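Local coordinates for putative hydroxymethylglutaryl-CoA synthase (Streptococcus mutans, PDB 3SQZ), which binds coenzyme A and probably catalyses the condensation of acetyl-CoA with acetoacetyl-CoA to 3-hydroxy-3-methylglutaryl-CoA, as a member of the thiolase-fold family, at residues L72-S77 / S305-N310; Q48-M53 / R373-V378; A211-I216 / G344-I349. One frame throughout, in Å; residues are numbered along the deposited sequence.

Interaction 1. Residues L72-S77 / S305-N310; sequences LLNALS and SKQIGN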
# COMPACT_ATOMS: atom_id res chain seq x y z
N LEU A 72 14.01 9.80 -5.59
CA LEU A 72 14.52 8.61 -4.90
C LEU A 72 13.82 7.33 -5.36
O LEU A 72 13.42 6.49 -4.55
CB LEU A 72 14.48 8.77 -3.38
CG LEU A 72 15.37 9.89 -2.82
CD1 LEU A 72 15.08 10.11 -1.35
CD2 LEU A 72 16.85 9.59 -3.03
N LEU A 73 13.66 7.20 -6.68
CA LEU A 73 13.06 6.01 -7.28
C LEU A 73 14.02 5.37 -8.27
O LEU A 73 14.65 6.05 -9.08
CB LEU A 73 11.76 6.36 -8.01
CG LEU A 73 10.53 6.61 -7.15
CD1 LEU A 73 9.39 7.15 -8.01
CD2 LEU A 73 10.10 5.33 -6.45
N ASN A 74 14.11 4.04 -8.21
CA ASN A 74 14.94 3.27 -9.13
C ASN A 74 14.12 2.58 -10.22
O ASN A 74 14.55 2.47 -11.36
CB ASN A 74 15.74 2.21 -8.38
CG ASN A 74 16.70 2.82 -7.37
OD1 ASN A 74 16.96 2.23 -6.33
ND2 ASN A 74 17.21 3.99 -7.68
N ALA A 75 12.93 2.09 -9.85
CA ALA A 75 12.12 1.28 -10.74
C ALA A 75 10.69 1.27 -10.25
O ALA A 75 10.43 1.54 -9.07
CB ALA A 75 12.68 -0.14 -10.82
N LEU A 76 9.76 0.93 -11.13
CA LEU A 76 8.32 0.93 -10.86
C LEU A 76 7.71 -0.39 -11.31
O LEU A 76 8.02 -0.82 -12.42
CB LEU A 76 7.63 2.03 -11.68
CG LEU A 76 8.24 3.43 -11.72
CD1 LEU A 76 7.43 4.31 -12.66
CD2 LEU A 76 8.28 4.03 -10.33
N SER A 77 6.81 -0.97 -10.54
CA SER A 77 6.06 -2.13 -11.01
C SER A 77 5.01 -1.71 -12.03
O SER A 77 4.30 -0.72 -11.84
CB SER A 77 5.36 -2.84 -9.87
OG SER A 77 6.31 -3.43 -9.00
N SER A 305 9.89 0.56 -1.71
CA SER A 305 9.24 1.55 -2.54
C SER A 305 10.15 2.06 -3.67
O SER A 305 9.68 2.37 -4.76
CB SER A 305 8.72 2.68 -1.66
OG SER A 305 7.66 2.20 -0.84
N LYS A 306 11.45 2.13 -3.41
CA LYS A 306 12.41 2.54 -4.44
C LYS A 306 12.38 1.63 -5.66
O LYS A 306 12.80 2.04 -6.74
CB LYS A 306 13.84 2.55 -3.88
CG LYS A 306 14.11 3.68 -2.94
CD LYS A 306 15.59 3.74 -2.57
CE LYS A 306 15.90 4.94 -1.69
NZ LYS A 306 17.32 5.00 -1.28
N GLN A 307 11.93 0.39 -5.47
CA GLN A 307 11.91 -0.61 -6.55
C GLN A 307 10.52 -0.83 -7.14
O GLN A 307 10.39 -1.45 -8.19
CB GLN A 307 12.41 -1.96 -6.04
CG GLN A 307 13.78 -1.93 -5.39
CD GLN A 307 14.81 -1.29 -6.27
OE1 GLN A 307 14.95 -1.63 -7.45
NE2 GLN A 307 15.53 -0.32 -5.72
N ILE A 308 9.48 -0.36 -6.44
CA ILE A 308 8.09 -0.67 -6.77
C ILE A 308 7.29 0.54 -7.23
O ILE A 308 6.41 0.42 -8.08
CB ILE A 308 7.40 -1.31 -5.54
CG1 ILE A 308 8.00 -2.70 -5.31
CG2 ILE A 308 5.87 -1.36 -5.69
CD1 ILE A 308 7.77 -3.25 -3.95
N GLY A 309 7.60 1.71 -6.68
CA GLY A 309 6.83 2.90 -6.99
C GLY A 309 5.65 3.08 -6.06
O GLY A 309 5.60 2.52 -4.96
N ASN A 310 4.69 3.88 -6.50
CA ASN A 310 3.51 4.23 -5.71
C ASN A 310 2.47 3.13 -5.79
O ASN A 310 2.10 2.70 -6.89
CB ASN A 310 2.96 5.53 -6.32
CG ASN A 310 1.88 6.18 -5.49
OD1 ASN A 310 1.47 5.68 -4.44
ND2 ASN A 310 1.42 7.33 -5.96
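The aliphatic chain of Lys306 runs alongside the turn at Leu72, its CG resting 3.3 Å from Leu72 O. Beyond CG the lysine is fully extended, which carries CE along the same carbonyl toward the leucine CB, a loose contact. That carbonyl oxygen is buried by the contact and has no polar partner in the model. One residue on, CD2 of Leu73 meets the backbone of the other segment, 3.4 Å from Ser305 O and close to Gly309 CA. Here the loop 72-74 that follows helix 64-71, with the start of strand 75-78, lies against the short helix 305-308, where Lys306 O takes up two successive amides, Asn74 N at 2.8 Å and Ala75 N at 3.1 Å, both in its carbonyl plane. This joins the two halves of the thiolase fold beside the coenzyme A pocket, and Asn310, predicted to bind 3-hydroxy-3-methylglutaryl-CoA, follows directly. The Gln307 chain turns away at CB but is bent at chi2 (-53°), which swings its amide back to Asn74. There NE2 donates to a lone pair of Asn74 OD1 at 3.0 Å, through a rather bent bond (134°) between amide planes 46° apart. Ser77 N makes a nearly straight bond to Ile308 O at 2.9 Å, approaching from above the carbonyl plane. Ser77 OG packs near Ile308 CG2 while bonding to Ser46.

Interaction 2. Residues Q48-M53 / R373-V378; sequences QYVLNM and RTPLSV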
# COMPACT_ATOMS: atom_id res chain seq x y z
N GLN A 48 4.28 -8.54 -12.32
CA GLN A 48 5.40 -9.35 -12.78
C GLN A 48 6.35 -8.61 -13.73
O GLN A 48 7.27 -9.21 -14.26
CB GLN A 48 4.88 -10.62 -13.46
CG GLN A 48 3.92 -11.43 -12.61
CD GLN A 48 4.51 -11.90 -11.30
OE1 GLN A 48 3.88 -11.78 -10.24
NE2 GLN A 48 5.71 -12.45 -11.35
N TYR A 49 6.11 -7.31 -13.92
CA TYR A 49 6.89 -6.49 -14.85
C TYR A 49 7.43 -5.26 -14.13
O TYR A 49 6.84 -4.79 -13.15
CB TYR A 49 6.02 -6.02 -16.01
CG TYR A 49 5.42 -7.12 -16.84
CD1 TYR A 49 6.11 -7.68 -17.91
CD2 TYR A 49 4.14 -7.59 -16.56
CE1 TYR A 49 5.54 -8.68 -18.68
CE2 TYR A 49 3.57 -8.59 -17.32
CZ TYR A 49 4.27 -9.13 -18.38
OH TYR A 49 3.67 -10.12 -19.13
N VAL A 50 8.53 -4.72 -14.65
CA VAL A 50 9.15 -3.55 -14.05
C VAL A 50 9.58 -2.58 -15.14
O VAL A 50 10.04 -2.99 -16.21
CB VAL A 50 10.35 -3.95 -13.15
CG1 VAL A 50 11.42 -4.73 -13.93
CG2 VAL A 50 10.95 -2.74 -12.46
N LEU A 51 9.40 -1.29 -14.87
CA LEU A 51 9.92 -0.22 -15.69
C LEU A 51 11.07 0.43 -14.92
O LEU A 51 10.87 0.98 -13.83
CB LEU A 51 8.84 0.82 -15.99
CG LEU A 51 9.30 2.05 -16.76
CD1 LEU A 51 9.78 1.70 -18.16
CD2 LEU A 51 8.17 3.07 -16.82
N ASN A 52 12.27 0.35 -15.48
CA ASN A 52 13.42 0.95 -14.84
C ASN A 52 13.43 2.46 -15.11
O ASN A 52 13.21 2.89 -16.25
CB ASN A 52 14.70 0.24 -15.27
CG ASN A 52 14.83 -1.15 -14.66
OD1 ASN A 52 14.39 -1.38 -13.53
ND2 ASN A 52 15.40 -2.08 -15.40
N MET A 53 13.66 3.26 -14.08
CA MET A 53 13.55 4.71 -14.21
C MET A 53 14.55 5.28 -15.21
O MET A 53 14.25 6.26 -15.90
CB MET A 53 13.69 5.39 -12.86
CG MET A 53 12.52 5.09 -11.92
SD MET A 53 10.90 5.58 -12.57
CE MET A 53 10.80 7.27 -12.00
N ARG A 373 11.11 -9.65 -11.67
CA ARG A 373 10.19 -8.99 -12.58
C ARG A 373 10.83 -8.80 -13.95
O ARG A 373 12.05 -8.55 -14.07
CB ARG A 373 9.76 -7.62 -12.04
CG ARG A 373 8.80 -7.68 -10.87
CD ARG A 373 8.57 -6.31 -10.23
NE ARG A 373 9.84 -5.76 -9.76
CZ ARG A 373 10.03 -4.50 -9.40
NH1 ARG A 373 9.03 -3.63 -9.42
NH2 ARG A 373 11.24 -4.10 -9.02
N THR A 374 10.02 -8.91 -15.00
CA THR A 374 10.49 -8.75 -16.36
C THR A 374 10.58 -7.28 -16.72
O THR A 374 9.58 -6.57 -16.67
CB THR A 374 9.51 -9.48 -17.31
OG1 THR A 374 9.61 -10.89 -17.08
CG2 THR A 374 9.78 -9.17 -18.79
N PRO A 375 11.78 -6.81 -17.09
CA PRO A 375 11.90 -5.40 -17.46
C PRO A 375 11.20 -5.13 -18.79
O PRO A 375 11.28 -5.93 -19.71
CB PRO A 375 13.40 -5.17 -17.58
CG PRO A 375 14.01 -6.28 -16.78
CD PRO A 375 13.10 -7.45 -17.00
N LEU A 376 10.53 -3.99 -18.88
CA LEU A 376 9.85 -3.61 -20.11
C LEU A 376 10.56 -2.45 -20.77
O LEU A 376 11.03 -1.53 -20.10
CB LEU A 376 8.42 -3.18 -19.81
CG LEU A 376 7.49 -4.30 -19.36
CD1 LEU A 376 6.14 -3.74 -18.89
CD2 LEU A 376 7.29 -5.32 -20.48
N SER A 377 10.62 -2.47 -22.10
CA SER A 377 10.98 -1.27 -22.83
C SER A 377 9.90 -0.22 -22.56
O SER A 377 8.77 -0.54 -22.20
CB SER A 377 11.03 -1.56 -24.32
OG SER A 377 9.73 -1.87 -24.81
N VAL A 378 10.24 1.04 -22.74
CA VAL A 378 9.23 2.08 -22.60
C VAL A 378 8.08 1.83 -23.59
O VAL A 378 6.91 1.97 -23.24
CB VAL A 378 9.83 3.49 -22.71
CG1 VAL A 378 8.73 4.55 -22.73
CG2 VAL A 378 10.81 3.72 -21.57
O HOH W 1 8.80 -12.00 -14.83
O HOH W 2 12.68 -0.83 -18.03
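Strand 49-52 and the short strand 374-375 pair in parallel, held by Thr374 N to Gln48 O, Val50 N to Thr374 O and Leu376 N to Val50 O, each 2.9 Å. The pair forms part of a small three-stranded mixed sheet, completed by strand 75-78, separate from the main sheet of the thiolase fold. On the face that carries Val50 and Pro375, Val50 lies against the guanidinium of Arg373, with CG2 3.6 Å from CZ and offset toward the rim of the plane. The two side chains cross at about a right angle, since the arginine bends at chi3 (-60°) and its flat end is brought over the valine. Its nitrogens are held from outside the pair: NE by Leu370 O, NH1 by Ser77 OG and Gln307 O. Val50 CG1, placed between its backbone N and carbonyl carbon (chi1 58°), packs on Pro375, 3.6 Å from its CA. On the face of Tyr49 and Thr374, the tyrosine crosses Leu376 obliquely, its CB 3.7 Å from CD1 of the leucine, while Thr374 O approaches the edge of the ring. The phenol OH and Thr374 OG1 both bond to Gln403. Leu51 CD1 meets Val378 CG2 at the start of helix 378-385. Two waters bridge the segments: one donates to both Gln48 O and Thr374 OG1, and the other accepts from Asn52 N at 2.8 Å while donating to Leu376 O.

Interaction 3. Residues A211-I216 / G344-I349; sequences AQTRDI and GAVAEI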
# COMPACT_ATOMS: atom_id res chain seq x y z
N ALA A 211 -7.11 11.57 13.58
CA ALA A 211 -7.29 11.86 12.17
C ALA A 211 -7.66 13.32 11.97
O ALA A 211 -8.11 14.00 12.89
CB ALA A 211 -8.37 10.96 11.57
N GLN A 212 -7.47 13.78 10.73
CA GLN A 212 -7.85 15.12 10.34
C GLN A 212 -8.39 15.08 8.91
O GLN A 212 -7.83 14.38 8.06
CB GLN A 212 -6.63 16.06 10.39
CG GLN A 212 -6.99 17.51 10.18
CD GLN A 212 -5.79 18.45 10.23
OE1 GLN A 212 -4.66 18.07 10.60
NE2 GLN A 212 -6.02 19.69 9.86
N THR A 213 -9.48 15.81 8.66
CA THR A 213 -10.05 15.94 7.33
C THR A 213 -9.98 17.40 6.90
O THR A 213 -10.28 18.29 7.70
CB THR A 213 -11.53 15.51 7.32
OG1 THR A 213 -11.64 14.13 7.65
CG2 THR A 213 -12.17 15.75 5.96
N ARG A 214 -9.61 17.63 5.65
CA ARG A 214 -9.55 18.97 5.06
C ARG A 214 -9.94 18.88 3.59
O ARG A 214 -9.31 18.15 2.83
CB ARG A 214 -8.12 19.52 5.18
CG ARG A 214 -7.92 20.96 4.77
CD ARG A 214 -6.44 21.31 4.84
NE ARG A 214 -5.92 21.18 6.20
CZ ARG A 214 -4.64 21.36 6.53
NH1 ARG A 214 -3.74 21.66 5.60
NH2 ARG A 214 -4.27 21.23 7.80
N ASP A 215 -10.95 19.65 3.18
CA ASP A 215 -11.51 19.58 1.83
C ASP A 215 -10.65 20.36 0.85
O ASP A 215 -10.70 21.59 0.81
CB ASP A 215 -12.94 20.10 1.90
CG ASP A 215 -13.64 20.14 0.55
OD1 ASP A 215 -13.15 19.60 -0.45
OD2 ASP A 215 -14.73 20.75 0.51
N ILE A 216 -9.84 19.64 0.08
CA ILE A 216 -8.91 20.22 -0.89
C ILE A 216 -8.92 19.40 -2.17
O ILE A 216 -9.45 18.28 -2.21
CB ILE A 216 -7.47 20.33 -0.32
CG1 ILE A 216 -6.89 18.94 0.01
CG2 ILE A 216 -7.44 21.26 0.90
CD1 ILE A 216 -5.40 18.97 0.31
N GLY A 344 -7.25 14.82 -0.88
CA GLY A 344 -8.64 15.21 -0.85
C GLY A 344 -9.21 15.96 0.35
O GLY A 344 -10.18 16.68 0.13
N ALA A 345 -8.73 15.82 1.59
CA ALA A 345 -7.62 15.02 2.08
C ALA A 345 -7.95 14.58 3.50
O ALA A 345 -8.65 15.28 4.24
CB ALA A 345 -6.32 15.84 2.09
N VAL A 346 -7.41 13.42 3.89
CA VAL A 346 -7.57 12.88 5.23
C VAL A 346 -6.22 12.34 5.67
O VAL A 346 -5.51 11.71 4.88
CB VAL A 346 -8.62 11.74 5.25
CG1 VAL A 346 -8.75 11.13 6.65
CG2 VAL A 346 -9.97 12.24 4.75
N ALA A 347 -5.85 12.62 6.92
CA ALA A 347 -4.61 12.09 7.48
C ALA A 347 -4.90 11.45 8.82
O ALA A 347 -5.88 11.79 9.48
CB ALA A 347 -3.59 13.20 7.65
N GLU A 348 -4.04 10.52 9.24
CA GLU A 348 -4.22 9.91 10.55
C GLU A 348 -2.89 9.42 11.07
O GLU A 348 -2.08 8.88 10.31
CB GLU A 348 -5.25 8.77 10.50
CG GLU A 348 -5.50 8.11 11.85
CD GLU A 348 -6.72 7.20 11.88
OE1 GLU A 348 -7.64 7.34 11.04
OE2 GLU A 348 -6.75 6.32 12.76
N ILE A 349 -2.65 9.64 12.36
CA ILE A 349 -1.50 9.09 13.05
C ILE A 349 -1.97 7.99 13.99
O ILE A 349 -2.95 8.16 14.72
CB ILE A 349 -0.76 10.17 13.81
CG1 ILE A 349 -0.22 11.17 12.79
CG2 ILE A 349 0.36 9.56 14.68
CD1 ILE A 349 0.38 12.38 13.38
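Ile216 CD1 lies 3.7 Å from the methyl of Ala345. The isoleucine places CG1 between its backbone N and carbonyl carbon (chi1 63°), a cramped rotamer that folds the branch back over Ala345 and the carbonyl carbon of Gly344. The peptide bond between Gly344 and Ala345 is cis, yet both its ends are used: Gly344 O receives Ile216 N at 3.0 Å from well above its plane, and Ala345 N donates to Arg214 O at 2.7 Å. Arg214 leads its guanidinium away to Asp241, with which it forms a salt bridge, and to Gln238, both on helix 232-254. On the face opposite Gln212 and Ala347, Thr213 and Val346 lie side by side, OG1 3.8 Å from CG2. Glu348, with CG anti to the backbone N (chi1 -179°) and an extended chain, passes alongside Ala211, whose CB is 3.7 Å from OE1; that oxygen is bonded to Tyr146 OH. The backbones run antiparallel at 169°, and Gln212 and Ala347 form a hydrogen-bonded pair, with Ala347 N donating to Gln212 O at 2.9 Å. Strands 203-213 and 346-354 are thus neighbours inside a mixed sheet of the thiolase fold, pairing the first and last sheet strands of its C-terminal half.

From the N terminus, the chain first lays down 48-53, the middle strand of the small sheet, and then 72-77, its antiparallel neighbour. Interaction 3 begins at 211-216, after which 305-310 returns to 72-77 and closes interaction 1. Next 344-349 pairs with 211-216, so interactions 1 and 3 cross along the chain; both nest inside the longer loop that 373-378 closes by pairing with 48-53 (interaction 2). Interactions 1 and 2 meet through the Arg373 side chain and join N-terminal segments to C-terminal ones around the small sheet. Interaction 3 instead pairs two strands of the C-terminal half within the main sheet, its centre about 34 Å from that of interaction 2.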